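Local atomic coordinates of cytochrome C (Marichromatium purpuratum 984, PDB entry 5LO9), a protein that probably interconverts thiosulfate and tetrathionate, passing the electrons through covalently bound c-type hemes, as a fused TsdBA thiosulfate dehydrogenase. Residues A396-H401 with A468-H473; A444-N449 with V456-Q461. All coordinates share one frame; numbering follows the deposited sequence.

Overall arrangement
Both contacts belong to the same cytochrome c domain and both use helix 460-470, contact 1 at its C-terminal end and contact 2 at its N-terminal end. The chain between the segments of contact 1 contains contact 2, and the centres of the two are about 13 Å apart. Contact 1 is the more buried and joins helix 391-401 to the last turn of helix 460-470 through aromatic and aliphatic carbon. Contact 2, partly buried, links helix 439-449 to the loop before helix 460-470 and adds a backbone-linking water and the guanidinium of R457 lying over backbone. They meet where I470 packs on I446 and H401 on V456 and L458, and both touch the same heme c.

Contact 1: A396-H401 with A468-H473; sequences ALYAEH and AYINAH. With HEC (heme c), chain F.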
ATOM      1  N   ALA A 396      41.660 -11.842   0.366  1.00 41.62           N
ATOM      2  CA  ALA A 396      41.971 -13.234   0.670  1.00 33.40           C
ATOM      3  C   ALA A 396      40.699 -14.017   0.918  1.00 42.75           C
ATOM      4  O   ALA A 396      40.473 -15.076   0.313  1.00 43.55           O
ATOM      5  CB  ALA A 396      42.870 -13.310   1.893  1.00 34.86           C
ATOM      6  N   LEU A 397      39.858 -13.513   1.831  1.00 42.80           N
ATOM      7  CA  LEU A 397      38.592 -14.169   2.129  1.00 40.41           C
ATOM      8  C   LEU A 397      37.749 -14.378   0.868  1.00 43.47           C
ATOM      9  O   LEU A 397      37.224 -15.475   0.637  1.00 38.83           O
ATOM     10  CB  LEU A 397      37.845 -13.342   3.158  1.00 39.90           C
ATOM     11  CG  LEU A 397      38.429 -13.386   4.552  1.00 42.04           C
ATOM     12  CD1 LEU A 397      38.057 -12.145   5.351  1.00 48.23           C
ATOM     13  CD2 LEU A 397      37.879 -14.631   5.277  1.00 53.34           C
ATOM     14  N   TYR A 398      37.626 -13.336   0.027  1.00 41.54           N
ATOM     15  CA  TYR A 398      36.808 -13.431  -1.179  1.00 33.56           C
ATOM     16  C   TYR A 398      37.323 -14.531  -2.092  1.00 38.62           C
ATOM     17  O   TYR A 398      36.540 -15.334  -2.622  1.00 36.66           O
ATOM     18  CB  TYR A 398      36.787 -12.082  -1.905  1.00 38.41           C
ATOM     19  CG  TYR A 398      35.955 -12.101  -3.166  1.00 31.56           C
ATOM     20  CD1 TYR A 398      34.645 -11.639  -3.182  1.00 37.09           C
ATOM     21  CD2 TYR A 398      36.468 -12.608  -4.316  1.00 30.26           C
ATOM     22  CE1 TYR A 398      33.887 -11.710  -4.319  1.00 38.91           C
ATOM     23  CE2 TYR A 398      35.720 -12.671  -5.467  1.00 37.67           C
ATOM     24  CZ  TYR A 398      34.434 -12.243  -5.462  1.00 36.94           C
ATOM     25  OH  TYR A 398      33.706 -12.340  -6.618  1.00 37.18           O
ATOM     26  N   ALA A 399      38.649 -14.618  -2.240  1.00 44.69           N
ATOM     27  CA  ALA A 399      39.237 -15.664  -3.075  1.00 43.14           C
ATOM     28  C   ALA A 399      38.952 -17.032  -2.509  1.00 37.35           C
ATOM     29  O   ALA A 399      38.682 -17.977  -3.262  1.00 41.89           O
ATOM     30  CB  ALA A 399      40.739 -15.482  -3.165  1.00 29.21           C
ATOM     31  N   GLU A 400      38.973 -17.138  -1.175  1.00 35.95           N
ATOM     32  CA  GLU A 400      38.701 -18.403  -0.498  1.00 51.16           C
ATOM     33  C   GLU A 400      37.232 -18.803  -0.614  1.00 47.66           C
ATOM     34  O   GLU A 400      36.923 -19.931  -1.007  1.00 44.24           O
ATOM     35  CB  GLU A 400      39.132 -18.321   0.980  1.00 55.61           C
ATOM     36  CG  GLU A 400      40.464 -19.030   1.304  1.00 72.96           C
ATOM     37  CD  GLU A 400      40.315 -20.584   1.325  1.00 94.52           C
ATOM     38  OE1 GLU A 400      39.345 -21.090   1.962  1.00 80.20           O
ATOM     39  OE2 GLU A 400      41.142 -21.293   0.674  1.00 75.86           O
ATOM     40  N   HIS A 401      36.307 -17.883  -0.311  1.00 45.60           N
ATOM     41  CA  HIS A 401      34.934 -18.270  -0.025  1.00 42.35           C
ATOM     42  C   HIS A 401      33.876 -17.720  -0.983  1.00 43.83           C
ATOM     43  O   HIS A 401      32.695 -17.996  -0.772  1.00 44.71           O
ATOM     44  CB  HIS A 401      34.554 -17.822   1.387  1.00 41.29           C
ATOM     45  CG  HIS A 401      35.441 -18.348   2.484  1.00 51.85           C
ATOM     46  ND1 HIS A 401      35.552 -19.688   2.787  1.00 47.39           N
ATOM     47  CD2 HIS A 401      36.180 -17.694   3.413  1.00 48.03           C
ATOM     48  CE1 HIS A 401      36.350 -19.837   3.828  1.00 47.04           C
ATOM     49  NE2 HIS A 401      36.731 -18.642   4.237  1.00 51.75           N
ATOM     50  N   ALA A 468      34.258  -4.484   2.566  1.00 37.84           N
ATOM     51  CA  ALA A 468      35.114  -3.386   2.137  1.00 41.51           C
ATOM     52  C   ALA A 468      35.912  -3.737   0.875  1.00 41.44           C
ATOM     53  O   ALA A 468      36.130  -2.864   0.028  1.00 42.06           O
ATOM     54  CB  ALA A 468      36.017  -2.966   3.277  1.00 41.65           C
ATOM     55  N   TYR A 469      36.347  -4.996   0.712  1.00 34.53           N
ATOM     56  CA  TYR A 469      37.022  -5.354  -0.536  1.00 38.18           C
ATOM     57  C   TYR A 469      36.082  -5.207  -1.732  1.00 33.06           C
ATOM     58  O   TYR A 469      36.419  -4.562  -2.724  1.00 40.58           O
ATOM     59  CB  TYR A 469      37.577  -6.779  -0.466  1.00 38.13           C
ATOM     60  CG  TYR A 469      38.066  -7.353  -1.799  1.00 33.48           C
ATOM     61  CD1 TYR A 469      39.218  -6.902  -2.398  1.00 37.82           C
ATOM     62  CD2 TYR A 469      37.387  -8.349  -2.439  1.00 36.22           C
ATOM     63  CE1 TYR A 469      39.687  -7.431  -3.621  1.00 27.18           C
ATOM     64  CE2 TYR A 469      37.853  -8.881  -3.669  1.00 36.60           C
ATOM     65  CZ  TYR A 469      39.002  -8.408  -4.236  1.00 35.57           C
ATOM     66  OH  TYR A 469      39.453  -8.927  -5.427  1.00 44.56           O
ATOM     67  N   ILE A 470      34.897  -5.804  -1.653  1.00 39.34           N
ATOM     68  CA  ILE A 470      33.923  -5.763  -2.751  1.00 37.30           C
ATOM     69  C   ILE A 470      33.588  -4.327  -3.132  1.00 40.79           C
ATOM     70  O   ILE A 470      33.596  -3.945  -4.309  1.00 34.35           O
ATOM     71  CB  ILE A 470      32.645  -6.510  -2.332  1.00 37.93           C
ATOM     72  CG1 ILE A 470      32.810  -7.995  -2.526  1.00 45.38           C
ATOM     73  CG2 ILE A 470      31.412  -6.006  -3.107  1.00 47.74           C
ATOM     74  CD1 ILE A 470      31.739  -8.826  -1.746  1.00 44.80           C
ATOM     75  N   ASN A 471      33.217  -3.527  -2.145  1.00 40.05           N
ATOM     76  CA  ASN A 471      32.688  -2.211  -2.426  1.00 43.05           C
ATOM     77  C   ASN A 471      33.773  -1.160  -2.601  1.00 41.86           C
ATOM     78  O   ASN A 471      33.486   0.037  -2.538  1.00 41.15           O
ATOM     79  CB  ASN A 471      31.700  -1.825  -1.327  1.00 38.24           C
ATOM     80  CG  ASN A 471      30.356  -2.522  -1.506  1.00 42.24           C
ATOM     81  OD1 ASN A 471      29.916  -2.763  -2.650  1.00 34.93           O
ATOM     82  ND2 ASN A 471      29.689  -2.849  -0.386  1.00 43.54           N
ATOM     83  N   ALA A 472      35.010  -1.575  -2.828  1.00 44.95           N
ATOM     84  CA  ALA A 472      36.062  -0.642  -3.167  1.00 43.25           C
ATOM     85  C   ALA A 472      36.444  -0.753  -4.630  1.00 37.30           C
ATOM     86  O   ALA A 472      37.465  -0.216  -5.044  1.00 49.63           O
ATOM     87  CB  ALA A 472      37.254  -0.863  -2.248  1.00 39.70           C
ATOM     88  N   HIS A 473      35.594  -1.367  -5.424  1.00 38.97           N
ATOM     89  CA  HIS A 473      35.770  -1.511  -6.859  1.00 41.64           C
ATOM     90  C   HIS A 473      34.875  -0.517  -7.593  1.00 44.01           C
ATOM     91  O   HIS A 473      33.863  -0.047  -7.065  1.00 41.46           O
ATOM     92  CB  HIS A 473      35.396  -2.930  -7.308  1.00 46.90           C
ATOM     93  CG  HIS A 473      36.332  -4.000  -6.842  1.00 44.54           C
ATOM     94  ND1 HIS A 473      36.268  -4.559  -5.583  1.00 47.56           N
ATOM     95  CD2 HIS A 473      37.326  -4.648  -7.489  1.00 43.88           C
ATOM     96  CE1 HIS A 473      37.203  -5.486  -5.464  1.00 46.60           C
ATOM     97  NE2 HIS A 473      37.858  -5.562  -6.608  1.00 53.63           N
TER
HETATM   98 FE   HEC F1004      26.916 -14.718  -2.901  1.00 45.32          FE
HETATM   99  CHA HEC F1004      24.004 -13.044  -3.852  1.00 32.16           C
HETATM  100  CHB HEC F1004      28.280 -11.757  -1.640  1.00 38.06           C
HETATM  101  CHC HEC F1004      29.580 -16.522  -1.621  1.00 36.70           C
HETATM  102  CHD HEC F1004      25.872 -17.569  -4.704  1.00 35.73           C
HETATM  103  NA  HEC F1004      26.264 -12.741  -2.779  1.00 36.42           N
HETATM  104  C1A HEC F1004      25.091 -12.267  -3.225  1.00 34.70           C
HETATM  105  C2A HEC F1004      24.966 -10.801  -3.003  1.00 32.82           C
HETATM  106  C3A HEC F1004      26.204 -10.431  -2.344  1.00 35.00           C
HETATM  107  C4A HEC F1004      26.947 -11.717  -2.263  1.00 35.97           C
HETATM  108  CMA HEC F1004      26.583  -9.059  -1.877  1.00 36.87           C
HETATM  109  CAA HEC F1004      23.847  -9.861  -3.317  1.00 30.18           C
HETATM  110  CBA HEC F1004      24.408  -8.745  -4.205  1.00 44.03           C
HETATM  111  CGA HEC F1004      23.849  -8.733  -5.602  1.00 39.62           C
HETATM  112  O1A HEC F1004      22.990  -9.575  -5.905  1.00 36.16           O
HETATM  113  O2A HEC F1004      24.299  -7.869  -6.385  1.00 43.29           O
HETATM  114  NB  HEC F1004      28.614 -14.219  -1.820  1.00 37.01           N
HETATM  115  C1B HEC F1004      28.990 -13.013  -1.418  1.00 35.83           C
HETATM  116  C2B HEC F1004      30.263 -13.028  -0.662  1.00 33.43           C
HETATM  117  C3B HEC F1004      30.642 -14.437  -0.647  1.00 40.65           C
HETATM  118  C4B HEC F1004      29.529 -15.082  -1.381  1.00 37.75           C
HETATM  119  CMB HEC F1004      30.986 -11.869  -0.080  1.00 38.50           C
HETATM  120  CAB HEC F1004      31.841 -15.089  -0.010  1.00 33.39           C
HETATM  121  CBB HEC F1004      31.768 -14.795   1.469  1.00 31.72           C
HETATM  122  NC  HEC F1004      27.611 -16.678  -3.127  1.00 44.88           N
HETATM  123  C1C HEC F1004      28.678 -17.202  -2.542  1.00 36.50           C
HETATM  124  C2C HEC F1004      28.947 -18.595  -2.935  1.00 35.44           C
HETATM  125  C3C HEC F1004      27.865 -18.915  -3.846  1.00 35.02           C
HETATM  126  C4C HEC F1004      27.105 -17.639  -3.905  1.00 42.63           C
HETATM  127  CMC HEC F1004      30.092 -19.445  -2.492  1.00 43.00           C
HETATM  128  CAC HEC F1004      27.569 -20.166  -4.632  1.00 37.45           C
HETATM  129  CBC HEC F1004      27.503 -21.453  -3.880  1.00 42.19           C
HETATM  130  ND  HEC F1004      25.240 -15.214  -4.040  1.00 40.01           N
HETATM  131  C1D HEC F1004      24.998 -16.380  -4.656  1.00 38.46           C
HETATM  132  C2D HEC F1004      23.678 -16.373  -5.341  1.00 36.71           C
HETATM  133  C3D HEC F1004      23.133 -15.053  -5.073  1.00 34.15           C
HETATM  134  C4D HEC F1004      24.177 -14.420  -4.258  1.00 34.14           C
HETATM  135  CMD HEC F1004      23.019 -17.449  -6.124  1.00 38.47           C
HETATM  136  CAD HEC F1004      21.826 -14.523  -5.553  1.00 43.27           C
HETATM  137  CBD HEC F1004      20.755 -15.159  -4.671  1.00 39.05           C
HETATM  138  CGD HEC F1004      19.513 -15.553  -5.461  1.00 37.69           C
HETATM  139  O1D HEC F1004      19.436 -15.410  -6.694  1.00 42.25           O
HETATM  140  O2D HEC F1004      18.570 -16.055  -4.842  1.00 49.41           O
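Helix 396-401 comes nearest the last turn of the helix in 468-473 at Y398 and Y469, whose CA atoms are 8.1 Å apart, and N471 is the first residue to leave helical geometry. CG of Y398 lies anti to the backbone N (chi1 -180°), which places the ring against helix 460-470, where it meets both Y469 and I470. The ring carbon CE2 of Y469 approaches CB and CG of Y398, 3.8 Å from CG, and the two ring planes meet obliquely at 54°, with their centroids 5.6 Å apart. Next to it, Y398 CD1 packs 4.1 Å from I470 CG1, the two side chains crossing at about a right angle. The far end of I470 continues to the cofactor, CD1 lying 3.5 Å from the heme methyl CMB. On the Y469 ring, CE1 of H473 sits over the centre of one face, 3.6 Å above the plane. That imidazole is held by a bond from ND1 to the carbonyl O of I470 (3.0 Å), reached from above the carbonyl plane. The hydroxyl of Y398 bonds to the carbonyl O of G407, just beyond the iron ligand H406, and W425 meets the rings of both Y398 and H473. Such packing of the N- and C-terminal helices beside the heme is the hallmark of the class I cytochrome c fold.

Contact 2: A444-N449 with V456-Q461; sequences AFIAAN and VRLTPQ. With HEC (heme c), chain F.
I446 and L458 form the apolar centre of this contact, CG2 of I446 lying 3.9 Å from CD1 of L458. With CG1 of I446 anti to the carbonyl carbon (chi1 -76°), its CD1 end runs to the heme methyl CMB at 3.5 Å, while CG2 faces the leucine. L458 CD1 also packs on heme CBB, so both chains pack against substituents of one pyrrole edge. F445 brings CE2 to within 3.3 Å of heme C2A, and CB of N449 lies above one face of its ring, toward the rim. The N449 amide is held by a bond from ND2 to the carbonyl O of F445 (3.1 Å), on a lone pair in the carbonyl plane, and ND2 is also bonded to the carbonyl O of D299. R457, bent at chi2 (-68°), folds back so that one guanidinium face lies over the backbone of A448 and N449; NH1 bonds to the carbonyl O of P451 and weakly to that of V456. An alanine here would remove the guanidinium, and is likely to leave the P451 carbonyl without this partner and the backbone of A448 and N449 less covered. A water accepts from L458 N (2.8 Å) and sits 3.0 Å from A447 O, linking the backbones. These segments flank the loop carrying the iron ligand M450, as expected for the methionine side of a cytochrome c heme pocket.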
ATOM      1  N   ALA A 444      26.539  -6.589   6.716  1.00 42.76           N
ATOM      2  CA  ALA A 444      25.462  -7.254   7.413  1.00 41.20           C
ATOM      3  C   ALA A 444      24.788  -8.288   6.523  1.00 38.06           C
ATOM      4  O   ALA A 444      24.429  -9.376   6.982  1.00 36.94           O
ATOM      5  CB  ALA A 444      24.479  -6.225   7.903  1.00 36.39           C
ATOM      6  N   PHE A 445      24.621  -7.986   5.244  1.00 31.68           N
ATOM      7  CA  PHE A 445      24.055  -8.988   4.362  1.00 36.20           C
ATOM      8  C   PHE A 445      24.920 -10.229   4.341  1.00 41.04           C
ATOM      9  O   PHE A 445      24.421 -11.351   4.504  1.00 37.74           O
ATOM     10  CB  PHE A 445      23.912  -8.442   2.962  1.00 37.97           C
ATOM     11  CG  PHE A 445      23.471  -9.475   1.966  1.00 34.76           C
ATOM     12  CD1 PHE A 445      22.179  -9.921   1.958  1.00 30.92           C
ATOM     13  CD2 PHE A 445      24.357  -9.987   1.039  1.00 35.10           C
ATOM     14  CE1 PHE A 445      21.759 -10.858   1.030  1.00 40.16           C
ATOM     15  CE2 PHE A 445      23.950 -10.923   0.124  1.00 39.21           C
ATOM     16  CZ  PHE A 445      22.637 -11.361   0.119  1.00 38.86           C
ATOM     17  N   ILE A 446      26.226 -10.032   4.145  1.00 39.71           N
ATOM     18  CA  ILE A 446      27.156 -11.144   3.957  1.00 43.26           C
ATOM     19  C   ILE A 446      27.222 -12.034   5.204  1.00 46.47           C
ATOM     20  O   ILE A 446      27.101 -13.276   5.121  1.00 36.95           O
ATOM     21  CB  ILE A 446      28.546 -10.598   3.575  1.00 44.11           C
ATOM     22  CG1 ILE A 446      28.550 -10.149   2.105  1.00 43.09           C
ATOM     23  CG2 ILE A 446      29.659 -11.631   3.885  1.00 45.49           C
ATOM     24  CD1 ILE A 446      29.669  -9.198   1.754  1.00 48.02           C
ATOM     25  N   ALA A 447      27.476 -11.423   6.367  1.00 39.48           N
ATOM     26  CA  ALA A 447      27.625 -12.196   7.598  1.00 36.24           C
ATOM     27  C   ALA A 447      26.468 -13.141   7.786  1.00 38.52           C
ATOM     28  O   ALA A 447      26.659 -14.294   8.196  1.00 40.59           O
ATOM     29  CB  ALA A 447      27.702 -11.284   8.809  1.00 41.73           C
ATOM     30  N   ALA A 448      25.258 -12.683   7.455  1.00 35.25           N
ATOM     31  CA  ALA A 448      24.044 -13.471   7.658  1.00 33.07           C
ATOM     32  C   ALA A 448      23.679 -14.383   6.489  1.00 36.06           C
ATOM     33  O   ALA A 448      22.957 -15.361   6.700  1.00 37.63           O
ATOM     34  CB  ALA A 448      22.847 -12.558   7.931  1.00 33.50           C
ATOM     35  N   ASN A 449      24.143 -14.108   5.266  1.00 38.34           N
ATOM     36  CA  ASN A 449      23.565 -14.768   4.106  1.00 37.91           C
ATOM     37  C   ASN A 449      24.562 -15.336   3.128  1.00 41.71           C
ATOM     38  O   ASN A 449      24.140 -16.087   2.232  1.00 39.23           O
ATOM     39  CB  ASN A 449      22.643 -13.807   3.362  1.00 35.69           C
ATOM     40  CG  ASN A 449      21.461 -13.445   4.198  1.00 35.98           C
ATOM     41  OD1 ASN A 449      20.596 -14.278   4.462  1.00 47.62           O
ATOM     42  ND2 ASN A 449      21.439 -12.226   4.676  1.00 35.51           N
ATOM     43  N   VAL A 456      29.852 -22.617   5.459  1.00 42.83           N
ATOM     44  CA  VAL A 456      30.770 -21.616   5.978  1.00 48.10           C
ATOM     45  C   VAL A 456      29.946 -20.447   6.481  1.00 43.09           C
ATOM     46  O   VAL A 456      29.039 -19.981   5.785  1.00 46.26           O
ATOM     47  CB  VAL A 456      31.744 -21.139   4.877  1.00 42.14           C
ATOM     48  CG1 VAL A 456      32.727 -20.150   5.445  1.00 44.97           C
ATOM     49  CG2 VAL A 456      32.445 -22.341   4.221  1.00 42.69           C
ATOM     50  N   ARG A 457      30.296 -19.915   7.645  1.00 41.09           N
ATOM     51  CA  ARG A 457      29.665 -18.680   8.095  1.00 47.73           C
ATOM     52  C   ARG A 457      30.726 -17.766   8.681  1.00 42.74           C
ATOM     53  O   ARG A 457      31.351 -18.101   9.688  1.00 48.03           O
ATOM     54  CB  ARG A 457      28.548 -18.966   9.101  1.00 40.43           C
ATOM     55  CG  ARG A 457      27.149 -19.214   8.439  1.00 43.43           C
ATOM     56  CD  ARG A 457      26.576 -17.962   7.777  1.00 48.63           C
ATOM     57  NE  ARG A 457      25.364 -18.138   6.971  1.00 43.40           N
ATOM     58  CZ  ARG A 457      25.342 -18.380   5.659  1.00 42.50           C
ATOM     59  NH1 ARG A 457      26.467 -18.512   4.972  1.00 43.08           N
ATOM     60  NH2 ARG A 457      24.179 -18.476   5.022  1.00 55.20           N
ATOM     61  N   LEU A 458      30.913 -16.611   8.043  1.00 47.95           N
ATOM     62  CA  LEU A 458      31.953 -15.672   8.425  1.00 39.82           C
ATOM     63  C   LEU A 458      31.659 -14.991   9.746  1.00 40.65           C
ATOM     64  O   LEU A 458      30.510 -14.820  10.146  1.00 52.08           O
ATOM     65  CB  LEU A 458      32.120 -14.613   7.361  1.00 37.92           C
ATOM     66  CG  LEU A 458      32.273 -15.130   5.925  1.00 41.55           C
ATOM     67  CD1 LEU A 458      32.530 -13.990   4.968  1.00 45.54           C
ATOM     68  CD2 LEU A 458      33.415 -16.053   5.827  1.00 42.70           C
ATOM     69  N   THR A 459      32.736 -14.606  10.427  1.00 46.07           N
ATOM     70  CA  THR A 459      32.658 -13.752  11.592  1.00 43.68           C
ATOM     71  C   THR A 459      32.303 -12.334  11.169  1.00 46.04           C
ATOM     72  O   THR A 459      32.464 -11.952  10.002  1.00 42.53           O
ATOM     73  CB  THR A 459      33.995 -13.735  12.332  1.00 47.07           C
ATOM     74  OG1 THR A 459      35.014 -13.200  11.478  1.00 46.61           O
ATOM     75  CG2 THR A 459      34.397 -15.142  12.743  1.00 49.83           C
ATOM     76  N   PRO A 460      31.801 -11.535  12.099  1.00 46.24           N
ATOM     77  CA  PRO A 460      31.533 -10.130  11.774  1.00 42.91           C
ATOM     78  C   PRO A 460      32.710  -9.462  11.112  1.00 40.78           C
ATOM     79  O   PRO A 460      32.571  -8.911  10.007  1.00 39.26           O
ATOM     80  CB  PRO A 460      31.227  -9.528  13.137  1.00 34.91           C
ATOM     81  CG  PRO A 460      30.652 -10.669  13.891  1.00 27.91           C
ATOM     82  CD  PRO A 460      31.405 -11.868  13.464  1.00 41.59           C
ATOM     83  N   GLN A 461      33.896  -9.590  11.717  1.00 41.70           N
ATOM     84  CA  GLN A 461      35.069  -8.925  11.173  1.00 42.08           C
ATOM     85  C   GLN A 461      35.381  -9.436   9.766  1.00 42.81           C
ATOM     86  O   GLN A 461      35.715  -8.649   8.874  1.00 42.00           O
ATOM     87  CB  GLN A 461      36.267  -9.127  12.107  1.00 47.95           C
ATOM     88  CG  GLN A 461      37.512  -8.329  11.702  1.00 41.50           C
ATOM     89  CD  GLN A 461      37.365  -6.824  11.934  1.00 53.59           C
ATOM     90  OE1 GLN A 461      37.177  -6.382  13.079  1.00 51.26           O
ATOM     91  NE2 GLN A 461      37.424  -6.030  10.847  1.00 50.61           N
TER
HETATM   92 FE   HEC F1004      26.916 -14.718  -2.901  1.00 45.32          FE
HETATM   93  CHA HEC F1004      24.004 -13.044  -3.852  1.00 32.16           C
HETATM   94  CHB HEC F1004      28.280 -11.757  -1.640  1.00 38.06           C
HETATM   95  CHC HEC F1004      29.580 -16.522  -1.621  1.00 36.70           C
HETATM   96  CHD HEC F1004      25.872 -17.569  -4.704  1.00 35.73           C
HETATM   97  NA  HEC F1004      26.264 -12.741  -2.779  1.00 36.42           N
HETATM   98  C1A HEC F1004      25.091 -12.267  -3.225  1.00 34.70           C
HETATM   99  C2A HEC F1004      24.966 -10.801  -3.003  1.00 32.82           C
HETATM  100  C3A HEC F1004      26.204 -10.431  -2.344  1.00 35.00           C
HETATM  101  C4A HEC F1004      26.947 -11.717  -2.263  1.00 35.97           C
HETATM  102  CMA HEC F1004      26.583  -9.059  -1.877  1.00 36.87           C
HETATM  103  CAA HEC F1004      23.847  -9.861  -3.317  1.00 30.18           C
HETATM  104  CBA HEC F1004      24.408  -8.745  -4.205  1.00 44.03           C
HETATM  105  CGA HEC F1004      23.849  -8.733  -5.602  1.00 39.62           C
HETATM  106  O1A HEC F1004      22.990  -9.575  -5.905  1.00 36.16           O
HETATM  107  O2A HEC F1004      24.299  -7.869  -6.385  1.00 43.29           O
HETATM  108  NB  HEC F1004      28.614 -14.219  -1.820  1.00 37.01           N
HETATM  109  C1B HEC F1004      28.990 -13.013  -1.418  1.00 35.83           C
HETATM  110  C2B HEC F1004      30.263 -13.028  -0.662  1.00 33.43           C
HETATM  111  C3B HEC F1004      30.642 -14.437  -0.647  1.00 40.65           C
HETATM  112  C4B HEC F1004      29.529 -15.082  -1.381  1.00 37.75           C
HETATM  113  CMB HEC F1004      30.986 -11.869  -0.080  1.00 38.50           C
HETATM  114  CAB HEC F1004      31.841 -15.089  -0.010  1.00 33.39           C
HETATM  115  CBB HEC F1004      31.768 -14.795   1.469  1.00 31.72           C
HETATM  116  NC  HEC F1004      27.611 -16.678  -3.127  1.00 44.88           N
HETATM  117  C1C HEC F1004      28.678 -17.202  -2.542  1.00 36.50           C
HETATM  118  C2C HEC F1004      28.947 -18.595  -2.935  1.00 35.44           C
HETATM  119  C3C HEC F1004      27.865 -18.915  -3.846  1.00 35.02           C
HETATM  120  C4C HEC F1004      27.105 -17.639  -3.905  1.00 42.63           C
HETATM  121  CMC HEC F1004      30.092 -19.445  -2.492  1.00 43.00           C
HETATM  122  CAC HEC F1004      27.569 -20.166  -4.632  1.00 37.45           C
HETATM  123  CBC HEC F1004      27.503 -21.453  -3.880  1.00 42.19           C
HETATM  124  ND  HEC F1004      25.240 -15.214  -4.040  1.00 40.01           N
HETATM  125  C1D HEC F1004      24.998 -16.380  -4.656  1.00 38.46           C
HETATM  126  C2D HEC F1004      23.678 -16.373  -5.341  1.00 36.71           C
HETATM  127  C3D HEC F1004      23.133 -15.053  -5.073  1.00 34.15           C
HETATM  128  C4D HEC F1004      24.177 -14.420  -4.258  1.00 34.14           C
HETATM  129  CMD HEC F1004      23.019 -17.449  -6.124  1.00 38.47           C
HETATM  130  CAD HEC F1004      21.826 -14.523  -5.553  1.00 43.27           C
HETATM  131  CBD HEC F1004      20.755 -15.159  -4.671  1.00 39.05           C
HETATM  132  CGD HEC F1004      19.513 -15.553  -5.461  1.00 37.69           C
HETATM  133  O1D HEC F1004      19.436 -15.410  -6.694  1.00 42.25           O
HETATM  134  O2D HEC F1004      18.570 -16.055  -4.842  1.00 49.41           O
HETATM  135  O   HOH W   1      28.673 -15.739   6.516  1.00 33.97           O